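Local coordinates for protein endoribonuclease ToxN (Bacillus thuringiensis, PDB 4ATO) that cleaves RNA within A-rich sequences as the toxin of a type III toxin-antitoxin system and is bound by its pseudoknot antitoxin RNA, ToxI, at residues A[110-113]-A[114-118]. Numbering follows the deposited sequence.
With nucleotides of chain B.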
ATOM      1  N   TYR A 110      -0.182  11.325 -32.508  1.00 40.05           N
ATOM      2  CA  TYR A 110       0.210  12.379 -31.587  1.00 37.47           C
ATOM      3  C   TYR A 110      -0.816  12.571 -30.463  1.00 39.29           C
ATOM      4  O   TYR A 110      -0.448  12.754 -29.305  1.00 44.84           O
ATOM      5  CB  TYR A 110       0.444  13.683 -32.346  1.00 36.91           C
ATOM      6  CG  TYR A 110       0.837  14.857 -31.476  1.00 39.93           C
ATOM      7  CD1 TYR A 110       2.116  14.948 -30.945  1.00 38.80           C
ATOM      8  CD2 TYR A 110      -0.066  15.880 -31.197  1.00 36.41           C
ATOM      9  CE1 TYR A 110       2.490  16.019 -30.158  1.00 34.20           C
ATOM     10  CE2 TYR A 110       0.299  16.964 -30.412  1.00 30.69           C
ATOM     11  CZ  TYR A 110       1.584  17.023 -29.896  1.00 35.26           C
ATOM     12  OH  TYR A 110       1.975  18.081 -29.111  1.00 31.51           O
ATOM     13  N   GLY A 111      -2.098  12.511 -30.806  1.00 34.53           N
ATOM     14  CA  GLY A 111      -3.145  12.683 -29.816  1.00 32.63           C
ATOM     15  C   GLY A 111      -3.081  11.575 -28.782  1.00 39.98           C
ATOM     16  O   GLY A 111      -3.298  11.797 -27.589  1.00 38.22           O
ATOM     17  N   ASN A 112      -2.770  10.371 -29.245  1.00 39.63           N
ATOM     18  CA  ASN A 112      -2.665   9.235 -28.347  1.00 41.78           C
ATOM     19  C   ASN A 112      -1.440   9.313 -27.429  1.00 41.44           C
ATOM     20  O   ASN A 112      -1.493   8.872 -26.280  1.00 39.95           O
ATOM     21  CB  ASN A 112      -2.671   7.929 -29.127  1.00 38.17           C
ATOM     22  CG  ASN A 112      -2.571   6.723 -28.225  1.00 50.43           C
ATOM     23  OD1 ASN A 112      -3.515   6.392 -27.496  1.00 50.59           O
ATOM     24  ND2 ASN A 112      -1.424   6.056 -28.262  1.00 43.56           N
ATOM     25  N   LEU A 113      -0.349   9.873 -27.944  1.00 33.29           N
ATOM     26  CA  LEU A 113       0.844  10.138 -27.146  1.00 36.24           C
ATOM     27  C   LEU A 113       0.424  11.058 -26.008  1.00 36.54           C
ATOM     28  O   LEU A 113       0.708  10.821 -24.830  1.00 31.04           O
ATOM     29  CB  LEU A 113       1.882  10.850 -28.012  1.00 32.20           C
ATOM     30  CG  LEU A 113       3.374  10.938 -27.652  1.00 35.86           C
ATOM     31  CD1 LEU A 113       3.957  12.306 -28.024  1.00 28.91           C
ATOM     32  CD2 LEU A 113       3.702  10.582 -26.223  1.00 23.61           C
ATOM     33  N   MET A 114      -0.277  12.110 -26.388  1.00 30.25           N
ATOM     34  CA  MET A 114      -0.752  13.108 -25.443  1.00 32.05           C
ATOM     35  C   MET A 114      -1.674  12.499 -24.368  1.00 28.78           C
ATOM     36  O   MET A 114      -1.628  12.897 -23.208  1.00 31.18           O
ATOM     37  CB  MET A 114      -1.485  14.190 -26.225  1.00 32.81           C
ATOM     38  CG  MET A 114      -1.386  15.546 -25.634  1.00 57.01           C
ATOM     39  SD  MET A 114      -0.638  16.689 -26.800  1.00 50.55           S
ATOM     40  CE  MET A 114      -0.274  17.991 -25.649  1.00 78.34           C
ATOM     41  N   LEU A 115      -2.513  11.540 -24.756  1.00 24.38           N
ATOM     42  CA  LEU A 115      -3.326  10.824 -23.776  1.00 29.33           C
ATOM     43  C   LEU A 115      -2.429  10.094 -22.772  1.00 26.83           C
ATOM     44  O   LEU A 115      -2.645  10.191 -21.568  1.00 29.41           O
ATOM     45  CB  LEU A 115      -4.286   9.841 -24.458  1.00 26.27           C
ATOM     46  CG  LEU A 115      -5.226   9.017 -23.568  1.00 34.52           C
ATOM     47  CD1 LEU A 115      -6.114   9.920 -22.724  1.00 31.45           C
ATOM     48  CD2 LEU A 115      -6.077   8.086 -24.407  1.00 42.24           C
ATOM     49  N   LYS A 116      -1.425   9.372 -23.271  1.00 27.09           N
ATOM     50  CA  LYS A 116      -0.498   8.655 -22.392  1.00 30.87           C
ATOM     51  C   LYS A 116       0.164   9.626 -21.427  1.00 25.78           C
ATOM     52  O   LYS A 116       0.324   9.338 -20.239  1.00 26.07           O
ATOM     53  CB  LYS A 116       0.573   7.924 -23.198  1.00 29.78           C
ATOM     54  CG  LYS A 116       0.072   6.672 -23.923  1.00 31.88           C
ATOM     55  CD  LYS A 116       1.236   5.926 -24.504  1.00 39.27           C
ATOM     56  CE  LYS A 116       0.825   4.628 -25.160  1.00 41.67           C
ATOM     57  NZ  LYS A 116       2.055   3.892 -25.564  1.00 30.75           N
ATOM     58  N   GLN A 117       0.538  10.789 -21.944  1.00 24.14           N
ATOM     59  CA  GLN A 117       1.197  11.791 -21.129  1.00 26.56           C
ATOM     60  C   GLN A 117       0.228  12.290 -20.068  1.00 31.26           C
ATOM     61  O   GLN A 117       0.615  12.497 -18.917  1.00 28.27           O
ATOM     62  CB  GLN A 117       1.707  12.939 -21.995  1.00 26.29           C
ATOM     63  CG  GLN A 117       2.925  12.554 -22.854  1.00 24.05           C
ATOM     64  CD  GLN A 117       3.384  13.688 -23.750  1.00 30.33           C
ATOM     65  OE1 GLN A 117       2.569  14.349 -24.403  1.00 26.56           O
ATOM     66  NE2 GLN A 117       4.693  13.925 -23.781  1.00 29.92           N
ATOM     67  N   TYR A 118      -1.039  12.458 -20.452  1.00 31.39           N
ATOM     68  CA  TYR A 118      -2.049  12.872 -19.495  1.00 29.04           C
ATOM     69  C   TYR A 118      -2.238  11.813 -18.408  1.00 29.28           C
ATOM     70  O   TYR A 118      -2.289  12.141 -17.237  1.00 29.80           O
ATOM     71  CB  TYR A 118      -3.401  13.193 -20.149  1.00 23.86           C
ATOM     72  CG  TYR A 118      -4.445  13.502 -19.101  1.00 27.96           C
ATOM     73  CD1 TYR A 118      -4.422  14.715 -18.413  1.00 32.24           C
ATOM     74  CD2 TYR A 118      -5.419  12.570 -18.755  1.00 30.11           C
ATOM     75  CE1 TYR A 118      -5.353  15.009 -17.431  1.00 26.50           C
ATOM     76  CE2 TYR A 118      -6.360  12.853 -17.766  1.00 29.88           C
ATOM     77  CZ  TYR A 118      -6.320  14.082 -17.110  1.00 30.37           C
ATOM     78  OH  TYR A 118      -7.233  14.390 -16.124  1.00 33.38           O
TER
ATOM     79  P     U B  10     -10.438  12.749 -16.002  1.00 32.17           P
ATOM     80  OP1   U B  10      -9.042  12.863 -15.516  1.00 28.74           O
ATOM     81  OP2   U B  10     -11.478  13.622 -15.400  1.00 27.90           O
ATOM     82  O5'   U B  10     -10.480  12.884 -17.579  1.00 29.34           O
ATOM     83  C5'   U B  10     -10.083  14.090 -18.217  1.00 41.16           C
ATOM     84  C4'   U B  10     -10.476  14.105 -19.673  1.00 36.23           C
ATOM     85  O4'   U B  10     -10.030  15.353 -20.266  1.00 39.30           O
ATOM     86  C3'   U B  10      -9.863  12.993 -20.524  1.00 33.08           C
ATOM     87  O3'   U B  10     -10.748  12.681 -21.608  1.00 37.92           O
ATOM     88  C2'   U B  10      -8.616  13.667 -21.076  1.00 34.42           C
ATOM     89  O2'   U B  10      -8.106  13.081 -22.249  1.00 35.09           O
ATOM     90  C1'   U B  10      -9.130  15.085 -21.323  1.00 26.18           C
ATOM     91  N1    U B  10      -8.088  16.121 -21.302  1.00 37.85           N
ATOM     92  C2    U B  10      -7.927  16.882 -22.446  1.00 37.27           C
ATOM     93  O2    U B  10      -8.588  16.718 -23.449  1.00 42.52           O
ATOM     94  N3    U B  10      -6.970  17.862 -22.378  1.00 26.61           N
ATOM     95  C4    U B  10      -6.155  18.132 -21.296  1.00 33.45           C
ATOM     96  O4    U B  10      -5.323  19.038 -21.391  1.00 30.00           O
ATOM     97  C5    U B  10      -6.384  17.303 -20.143  1.00 28.54           C
ATOM     98  C6    U B  10      -7.325  16.352 -20.177  1.00 33.02           C
ATOM     99  P     C B  30      -1.005  -1.504 -33.148  1.00 60.73           P
ATOM    100  OP1   C B  30      -1.087  -1.545 -34.629  1.00 63.32           O
ATOM    101  OP2   C B  30       0.028  -2.329 -32.470  1.00 58.66           O
ATOM    102  O5'   C B  30      -0.904   0.005 -32.654  1.00 48.92           O
ATOM    103  C5'   C B  30      -1.618   1.043 -33.309  1.00 51.01           C
ATOM    104  C4'   C B  30      -1.476   2.353 -32.575  1.00 44.58           C
ATOM    105  O4'   C B  30      -1.857   2.174 -31.188  1.00 48.72           O
ATOM    106  C3'   C B  30      -0.065   2.925 -32.495  1.00 51.53           C
ATOM    107  O3'   C B  30       0.317   3.629 -33.660  1.00 55.80           O
ATOM    108  C2'   C B  30      -0.134   3.806 -31.261  1.00 43.74           C
ATOM    109  O2'   C B  30      -0.767   5.041 -31.562  1.00 47.01           O
ATOM    110  C1'   C B  30      -1.061   2.993 -30.360  1.00 48.99           C
ATOM    111  N1    C B  30      -0.311   2.135 -29.412  1.00 50.64           N
ATOM    112  C2    C B  30       0.301   2.758 -28.317  1.00 45.94           C
ATOM    113  O2    C B  30       0.204   3.990 -28.192  1.00 44.76           O
ATOM    114  N3    C B  30       0.995   2.015 -27.426  1.00 42.09           N
ATOM    115  C4    C B  30       1.093   0.697 -27.586  1.00 49.17           C
ATOM    116  N4    C B  30       1.790   0.021 -26.667  1.00 38.25           N
ATOM    117  C5    C B  30       0.474   0.030 -28.687  1.00 45.21           C
ATOM    118  C6    C B  30      -0.203   0.783 -29.571  1.00 44.55           C
ATOM    119  P     A B  32       6.922   6.196 -33.117  1.00 64.80           P
ATOM    120  OP1   A B  32       7.674   5.393 -34.105  1.00 62.23           O
ATOM    121  OP2   A B  32       7.596   7.334 -32.459  1.00 62.41           O
ATOM    122  O5'   A B  32       5.539   6.666 -33.746  1.00 70.17           O
ATOM    123  C5'   A B  32       5.408   7.930 -34.360  1.00 57.11           C
ATOM    124  C4'   A B  32       4.504   8.851 -33.576  1.00 38.49           C
ATOM    125  O4'   A B  32       3.915   8.161 -32.443  1.00 43.40           O
ATOM    126  C3'   A B  32       5.177  10.071 -32.987  1.00 36.06           C
ATOM    127  O3'   A B  32       5.268  11.115 -33.942  1.00 32.84           O
ATOM    128  C2'   A B  32       4.294  10.421 -31.786  1.00 36.87           C
ATOM    129  O2'   A B  32       3.189  11.208 -32.198  1.00 33.86           O
ATOM    130  C1'   A B  32       3.770   9.047 -31.351  1.00 41.40           C
ATOM    131  N9    A B  32       4.517   8.482 -30.211  1.00 38.07           N
ATOM    132  C8    A B  32       5.834   8.635 -29.868  1.00 29.94           C
ATOM    133  N7    A B  32       6.198   7.914 -28.833  1.00 38.95           N
ATOM    134  C5    A B  32       5.051   7.233 -28.466  1.00 31.34           C
ATOM    135  C6    A B  32       4.766   6.309 -27.443  1.00 36.73           C
ATOM    136  N6    A B  32       5.659   5.892 -26.547  1.00 36.63           N
ATOM    137  N1    A B  32       3.505   5.813 -27.365  1.00 35.80           N
ATOM    138  C2    A B  32       2.603   6.230 -28.263  1.00 30.05           C
ATOM    139  N3    A B  32       2.760   7.087 -29.272  1.00 33.39           N
ATOM    140  C4    A B  32       4.012   7.562 -29.323  1.00 31.96           C
TER
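Met114 SD lies 4.4 Å from the centroid of the Tyr110 ring, one turn earlier in the helix, and 39° off the ring normal, an oblique Met-aromatic contact. The two side chains run side by side. Tyr110 places its ring there with CG anti to the backbone N (chi1 179°), while the Met114 chain bends at chi2 and brings SD to 3.7 Å from Tyr110 CE2. This is the tightly packed part: Pro38 touches both side chains, Phe9 and Ile98 meet Met114, and His35 stacks on the Tyr110 ring, whose OH bonds to a modified RNA base. On another side of the helix, Leu113 CD2 touches Gln117 CG at 4.0 Å; Gln117 NE2 bonds to Ile79 O, but its buried OE1 has no partner. The backbone evidence is that of a regular alpha-helix, with four consecutive i+4 to i bonds from Met114 N to Tyr110 O through Gln117 N to Leu113 O. Contact is looser between the polar side chains of Asn112 and Lys116, turned to the ToxI RNA, with Asn112 ND2 4.1 Å from Lys116 CE. Both reach C30 of chain B: Asn112 ND2 makes a weak, bent bond to its O2 (117° at the hydrogen), and extended Lys116 puts NZ 2.8 Å from its N3. Asn112 OD1 accepts a bond from N2 of an RNA guanine, holding the amide at both ends. Lys116 NZ also donates to A32 N1 of chain B at 3.0 Å and forms a salt bridge with Asp73. Partly exposed Leu115 meets U10 of chain B, CD1 to O2', at 3.8 Å.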